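Local coordinates for uncharacterized lipoprotein YjhA (Bacillus subtilis, PDB 3CFU) that is of unknown function but is probably held at the cell membrane as a lipoprotein, its soluble part being a beta-rich DUF4352 domain, at residues 56-67 with 93-101. Residues are numbered along the deposited sequence; the frame is centred on the assembly and turned at random.
Sequences ENIGEDSISYNF and LMGGTLVSG
Leu93 sets CD2 4.2 Å from CB of Phe67 at one end of a two-stranded antiparallel sheet, strand 63-66 against strand 95-98, lying beside the four-stranded sheet of this DUF4352 domain. The same methyl meets the edge of the Tyr65 ring, an apolar branch suited to the buried seam against strands 47-57 and 103-112. Met94, a selenomethionine, offers its carbonyl to Phe67 N, and its SE sits obliquely to the Phe67 ring in a Met-aromatic contact. Gly95 and Gly96 form the floor beneath Tyr65. Tyr65 CG, with chi1 at 68°, stands between its own backbone N and carbonyl carbon, folding the ring back over the facing strand; Gly96 CA lies 4.0 Å from the ring centroid in a CH-pi contact. A CB on Gly96 would collide with Tyr65 OH and, at these backbone angles, also press on Gly95 O. With an alanine in place of Tyr65, the two glycines would probably lose the ring over them, and Leu93 and Leu98 a shared aromatic neighbour. Thr97, polar, suits the more exposed face bearing Ser64, while Leu98 points with Ile63 to the other, its branched end packing on Asn57 CB. In the sheet itself Leu98 and Ile63 are a hydrogen-bonded pair, Leu98 N reaching Ile63 O at 2.6 Å and Ile63 N returning a bond to Leu98 O. Past Val99, Ser100 supplies a hydroxyl for Gly59 O. Gly101, whose positive phi (84°) is easy for glycine, gives N to Asn57 O at 2.7 Å, 38° out of the carbonyl plane.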
ATOM      1  N   GLU A  56       2.200  -6.775   9.577  1.00 36.02           N
ATOM      2  CA  GLU A  56       2.346  -7.800  10.590  1.00 35.22           C
ATOM      3  C   GLU A  56       1.164  -7.755  11.539  1.00 36.12           C
ATOM      4  O   GLU A  56       0.915  -6.738  12.202  1.00 38.58           O
ATOM      5  CB  GLU A  56       3.639  -7.603  11.383  1.00 35.98           C
ATOM      6  CG  GLU A  56       3.769  -8.490  12.619  1.00 34.80           C
ATOM      7  CD  GLU A  56       5.099  -8.271  13.340  1.00 51.27           C
ATOM      8  OE1 GLU A  56       5.978  -7.598  12.753  1.00 55.03           O
ATOM      9  OE2 GLU A  56       5.272  -8.767  14.478  1.00 43.47           O
ATOM     10  N   ASN A  57       0.429  -8.859  11.602  1.00 32.44           N
ATOM     11  CA  ASN A  57      -0.717  -8.940  12.488  1.00 32.71           C
ATOM     12  C   ASN A  57      -0.221  -9.225  13.902  1.00 32.86           C
ATOM     13  O   ASN A  57       0.414 -10.248  14.148  1.00 34.61           O
ATOM     14  CB  ASN A  57      -1.672 -10.044  12.023  1.00 29.41           C
ATOM     15  CG  ASN A  57      -2.949 -10.060  12.816  1.00 25.66           C
ATOM     16  OD1 ASN A  57      -3.874 -10.822  12.527  1.00 40.80           O
ATOM     17  ND2 ASN A  57      -3.007  -9.216  13.839  1.00 31.33           N
ATOM     18  N   ILE A  58      -0.510  -8.299  14.815  1.00 35.96           N
ATOM     19  CA  ILE A  58      -0.110  -8.400  16.218  1.00 30.40           C
ATOM     20  C   ILE A  58      -1.344  -8.441  17.109  1.00 30.65           C
ATOM     21  O   ILE A  58      -1.274  -8.208  18.313  1.00 31.15           O
ATOM     22  CB  ILE A  58       0.784  -7.204  16.646  1.00 33.01           C
ATOM     23  CG1 ILE A  58       0.084  -5.883  16.327  1.00 32.20           C
ATOM     24  CG2 ILE A  58       2.138  -7.268  15.924  1.00 22.19           C
ATOM     25  CD1 ILE A  58       0.838  -4.679  16.846  1.00 33.62           C
ATOM     26  N   GLY A  59      -2.487  -8.714  16.496  1.00 31.70           N
ATOM     27  CA  GLY A  59      -3.717  -8.822  17.254  1.00 29.37           C
ATOM     28  C   GLY A  59      -4.129 -10.290  17.296  1.00 29.50           C
ATOM     29  O   GLY A  59      -3.487 -11.137  16.670  1.00 28.84           O
ATOM     30  N   GLU A  60      -5.189 -10.594  18.038  1.00 31.40           N
ATOM     31  CA  GLU A  60      -5.684 -11.963  18.150  1.00 37.43           C
ATOM     32  C   GLU A  60      -6.504 -12.385  16.929  1.00 37.30           C
ATOM     33  O   GLU A  60      -6.347 -13.500  16.427  1.00 41.39           O
ATOM     34  CB  GLU A  60      -6.558 -12.129  19.398  1.00 37.25           C
ATOM     35  CG  GLU A  60      -7.168 -13.526  19.502  1.00 39.98           C
ATOM     36  CD  GLU A  60      -8.104 -13.696  20.690  1.00 48.98           C
ATOM     37  OE1 GLU A  60      -8.545 -12.673  21.265  1.00 52.23           O
ATOM     38  OE2 GLU A  60      -8.410 -14.860  21.037  1.00 54.12           O
ATOM     39  N   ASP A  61      -7.386 -11.505  16.463  1.00 38.86           N
ATOM     40  CA  ASP A  61      -8.223 -11.808  15.303  1.00 38.98           C
ATOM     41  C   ASP A  61      -7.458 -11.893  13.997  1.00 34.78           C
ATOM     42  O   ASP A  61      -6.459 -11.203  13.803  1.00 36.76           O
ATOM     43  CB  ASP A  61      -9.300 -10.745  15.099  1.00 40.57           C
ATOM     44  CG  ASP A  61     -10.147 -10.528  16.314  1.00 48.75           C
ATOM     45  OD1 ASP A  61     -10.530 -11.526  16.955  1.00 54.61           O
ATOM     46  OD2 ASP A  61     -10.439  -9.357  16.616  1.00 63.81           O
ATOM     47  N   SER A  62      -7.952 -12.727  13.090  1.00 33.25           N
ATOM     48  CA  SER A  62      -7.328 -12.855  11.786  1.00 29.00           C
ATOM     49  C   SER A  62      -7.630 -11.555  11.047  1.00 29.92           C
ATOM     50  O   SER A  62      -8.609 -10.871  11.350  1.00 29.09           O
ATOM     51  CB  SER A  62      -7.917 -14.036  11.019  1.00 30.71           C
ATOM     52  OG  SER A  62      -7.227 -14.228   9.795  1.00 31.65           O
ATOM     53  N   ILE A  63      -6.780 -11.221  10.087  1.00 30.10           N
ATOM     54  CA  ILE A  63      -6.939 -10.013   9.305  1.00 29.68           C
ATOM     55  C   ILE A  63      -7.062 -10.362   7.825  1.00 32.08           C
ATOM     56  O   ILE A  63      -6.271 -11.149   7.296  1.00 31.11           O
ATOM     57  CB  ILE A  63      -5.719  -9.052   9.485  1.00 31.50           C
ATOM     58  CG1 ILE A  63      -5.773  -8.378  10.868  1.00 29.04           C
ATOM     59  CG2 ILE A  63      -5.694  -8.003   8.341  1.00 27.36           C
ATOM     60  CD1 ILE A  63      -4.559  -7.459  11.175  1.00 16.71           C
ATOM     61  N   SER A  64      -8.077  -9.791   7.180  1.00 32.28           N
ATOM     62  CA  SER A  64      -8.306  -9.969   5.749  1.00 33.77           C
ATOM     63  C   SER A  64      -7.822  -8.655   5.145  1.00 33.98           C
ATOM     64  O   SER A  64      -8.596  -7.694   5.023  1.00 37.71           O
ATOM     65  CB  SER A  64      -9.794 -10.161   5.449  1.00 30.27           C
ATOM     66  OG  SER A  64     -10.278 -11.367   6.007  1.00 31.19           O
ATOM     67  N   TYR A  65      -6.540  -8.618   4.794  1.00 32.46           N
ATOM     68  CA  TYR A  65      -5.914  -7.426   4.225  1.00 31.87           C
ATOM     69  C   TYR A  65      -6.383  -7.194   2.806  1.00 32.35           C
ATOM     70  O   TYR A  65      -6.690  -8.143   2.090  1.00 28.95           O
ATOM     71  CB  TYR A  65      -4.381  -7.540   4.290  1.00 30.56           C
ATOM     72  CG  TYR A  65      -3.761  -8.595   3.401  1.00 30.68           C
ATOM     73  CD1 TYR A  65      -3.391  -8.294   2.086  1.00 34.50           C
ATOM     74  CD2 TYR A  65      -3.521  -9.886   3.877  1.00 30.75           C
ATOM     75  CE1 TYR A  65      -2.772  -9.249   1.273  1.00 35.06           C
ATOM     76  CE2 TYR A  65      -2.908 -10.849   3.078  1.00 26.90           C
ATOM     77  CZ  TYR A  65      -2.539 -10.531   1.771  1.00 35.89           C
ATOM     78  OH  TYR A  65      -1.932 -11.482   0.971  1.00 40.00           O
ATOM     79  N   ASN A  66      -6.421  -5.929   2.398  1.00 33.22           N
ATOM     80  CA  ASN A  66      -6.922  -5.587   1.076  1.00 30.19           C
ATOM     81  C   ASN A  66      -6.268  -4.331   0.497  1.00 29.98           C
ATOM     82  O   ASN A  66      -5.943  -3.400   1.229  1.00 28.42           O
ATOM     83  CB  ASN A  66      -8.430  -5.389   1.211  1.00 28.37           C
ATOM     84  CG  ASN A  66      -9.162  -5.519  -0.087  1.00 25.87           C
ATOM     85  OD1 ASN A  66      -9.078  -4.650  -0.956  1.00 26.98           O
ATOM     86  ND2 ASN A  66      -9.908  -6.612  -0.231  1.00 20.28           N
ATOM     87  N   PHE A  67      -6.101  -4.297  -0.824  1.00 32.70           N
ATOM     88  CA  PHE A  67      -5.478  -3.150  -1.478  1.00 30.49           C
ATOM     89  C   PHE A  67      -6.203  -1.826  -1.223  1.00 30.20           C
ATOM     90  O   PHE A  67      -5.566  -0.774  -1.211  1.00 31.91           O
ATOM     91  CB  PHE A  67      -5.322  -3.408  -2.992  1.00 31.74           C
ATOM     92  CG  PHE A  67      -6.581  -3.211  -3.796  1.00 27.95           C
ATOM     93  CD1 PHE A  67      -6.859  -1.978  -4.379  1.00 32.22           C
ATOM     94  CD2 PHE A  67      -7.488  -4.255  -3.975  1.00 27.08           C
ATOM     95  CE1 PHE A  67      -8.027  -1.782  -5.134  1.00 29.12           C
ATOM     96  CE2 PHE A  67      -8.660  -4.073  -4.725  1.00 23.20           C
ATOM     97  CZ  PHE A  67      -8.929  -2.832  -5.306  1.00 29.67           C
ATOM     98  N   LEU A  93       0.263  -6.752  -4.198  1.00 49.40           N
ATOM     99  CA  LEU A  93      -0.577  -6.809  -3.002  1.00 50.42           C
ATOM    100  C   LEU A  93      -2.049  -6.689  -3.392  1.00 49.93           C
ATOM    101  O   LEU A  93      -2.480  -5.657  -3.904  1.00 53.71           O
ATOM    102  CB  LEU A  93      -0.200  -5.676  -2.039  1.00 49.99           C
ATOM    103  CG  LEU A  93      -0.848  -5.654  -0.651  1.00 47.05           C
ATOM    104  CD1 LEU A  93      -0.168  -4.591   0.197  1.00 45.65           C
ATOM    105  CD2 LEU A  93      -2.336  -5.369  -0.760  1.00 45.89           C
HETATM  106  N   MSE A  94      -2.828  -7.730  -3.133  1.00 47.40           N
HETATM  107  CA  MSE A  94      -4.234  -7.693  -3.502  1.00 46.74           C
HETATM  108  C   MSE A  94      -5.159  -7.856  -2.302  1.00 43.23           C
HETATM  109  O   MSE A  94      -5.853  -6.914  -1.906  1.00 42.42           O
HETATM  110  CB  MSE A  94      -4.503  -8.788  -4.530  1.00 48.85           C
HETATM  111  CG  MSE A  94      -5.342  -8.346  -5.694  1.00 62.01           C
HETATM  112 SE   MSE A  94      -4.578  -6.830  -6.665  1.00 98.38          SE
HETATM  113  CE  MSE A  94      -3.670  -7.830  -8.047  1.00 88.51           C
ATOM    114  N   GLY A  95      -5.165  -9.058  -1.736  1.00 40.50           N
ATOM    115  CA  GLY A  95      -5.990  -9.354  -0.584  1.00 38.03           C
ATOM    116  C   GLY A  95      -5.673 -10.754  -0.104  1.00 37.82           C
ATOM    117  O   GLY A  95      -5.036 -11.522  -0.821  1.00 38.80           O
ATOM    118  N   GLY A  96      -6.104 -11.086   1.108  1.00 39.74           N
ATOM    119  CA  GLY A  96      -5.863 -12.410   1.644  1.00 38.12           C
ATOM    120  C   GLY A  96      -6.024 -12.404   3.151  1.00 37.74           C
ATOM    121  O   GLY A  96      -6.404 -11.385   3.730  1.00 38.79           O
ATOM    122  N   THR A  97      -5.751 -13.538   3.794  1.00 38.26           N
ATOM    123  CA  THR A  97      -5.864 -13.603   5.236  1.00 40.91           C
ATOM    124  C   THR A  97      -4.457 -13.605   5.839  1.00 39.56           C
ATOM    125  O   THR A  97      -3.512 -14.153   5.270  1.00 35.91           O
ATOM    126  CB  THR A  97      -6.699 -14.851   5.701  1.00 42.87           C
ATOM    127  OG1 THR A  97      -5.835 -15.955   5.992  1.00 48.04           O
ATOM    128  CG2 THR A  97      -7.691 -15.264   4.612  1.00 42.87           C
ATOM    129  N   LEU A  98      -4.339 -12.934   6.982  1.00 40.36           N
ATOM    130  CA  LEU A  98      -3.096 -12.791   7.731  1.00 39.37           C
ATOM    131  C   LEU A  98      -3.458 -13.146   9.167  1.00 41.04           C
ATOM    132  O   LEU A  98      -3.972 -12.319   9.922  1.00 36.04           O
ATOM    133  CB  LEU A  98      -2.603 -11.340   7.645  1.00 41.04           C
ATOM    134  CG  LEU A  98      -1.224 -10.996   8.226  1.00 44.86           C
ATOM    135  CD1 LEU A  98      -0.139 -11.816   7.522  1.00 42.20           C
ATOM    136  CD2 LEU A  98      -0.953  -9.506   8.060  1.00 37.32           C
ATOM    137  N   VAL A  99      -3.213 -14.396   9.538  1.00 41.71           N
ATOM    138  CA  VAL A  99      -3.535 -14.851  10.878  1.00 42.48           C
ATOM    139  C   VAL A  99      -2.613 -14.207  11.902  1.00 41.42           C
ATOM    140  O   VAL A  99      -1.521 -13.747  11.570  1.00 40.54           O
ATOM    141  CB  VAL A  99      -3.465 -16.386  10.942  1.00 46.81           C
ATOM    142  CG1 VAL A  99      -3.763 -16.881  12.360  1.00 47.77           C
ATOM    143  CG2 VAL A  99      -4.478 -16.967   9.960  1.00 43.90           C
ATOM    144  N   SER A 100      -3.070 -14.162  13.148  1.00 42.05           N
ATOM    145  CA  SER A 100      -2.314 -13.554  14.241  1.00 44.02           C
ATOM    146  C   SER A 100      -0.847 -13.947  14.265  1.00 44.46           C
ATOM    147  O   SER A 100      -0.511 -15.116  14.130  1.00 47.00           O
ATOM    148  CB  SER A 100      -2.947 -13.922  15.575  1.00 45.98           C
ATOM    149  OG  SER A 100      -2.114 -13.528  16.638  1.00 53.12           O
ATOM    150  N   GLY A 101       0.022 -12.954  14.435  1.00 43.54           N
ATOM    151  CA  GLY A 101       1.449 -13.208  14.482  1.00 40.81           C
ATOM    152  C   GLY A 101       2.151 -13.293  13.140  1.00 44.59           C
ATOM    153  O   GLY A 101       3.381 -13.260  13.084  1.00 43.58           O
TER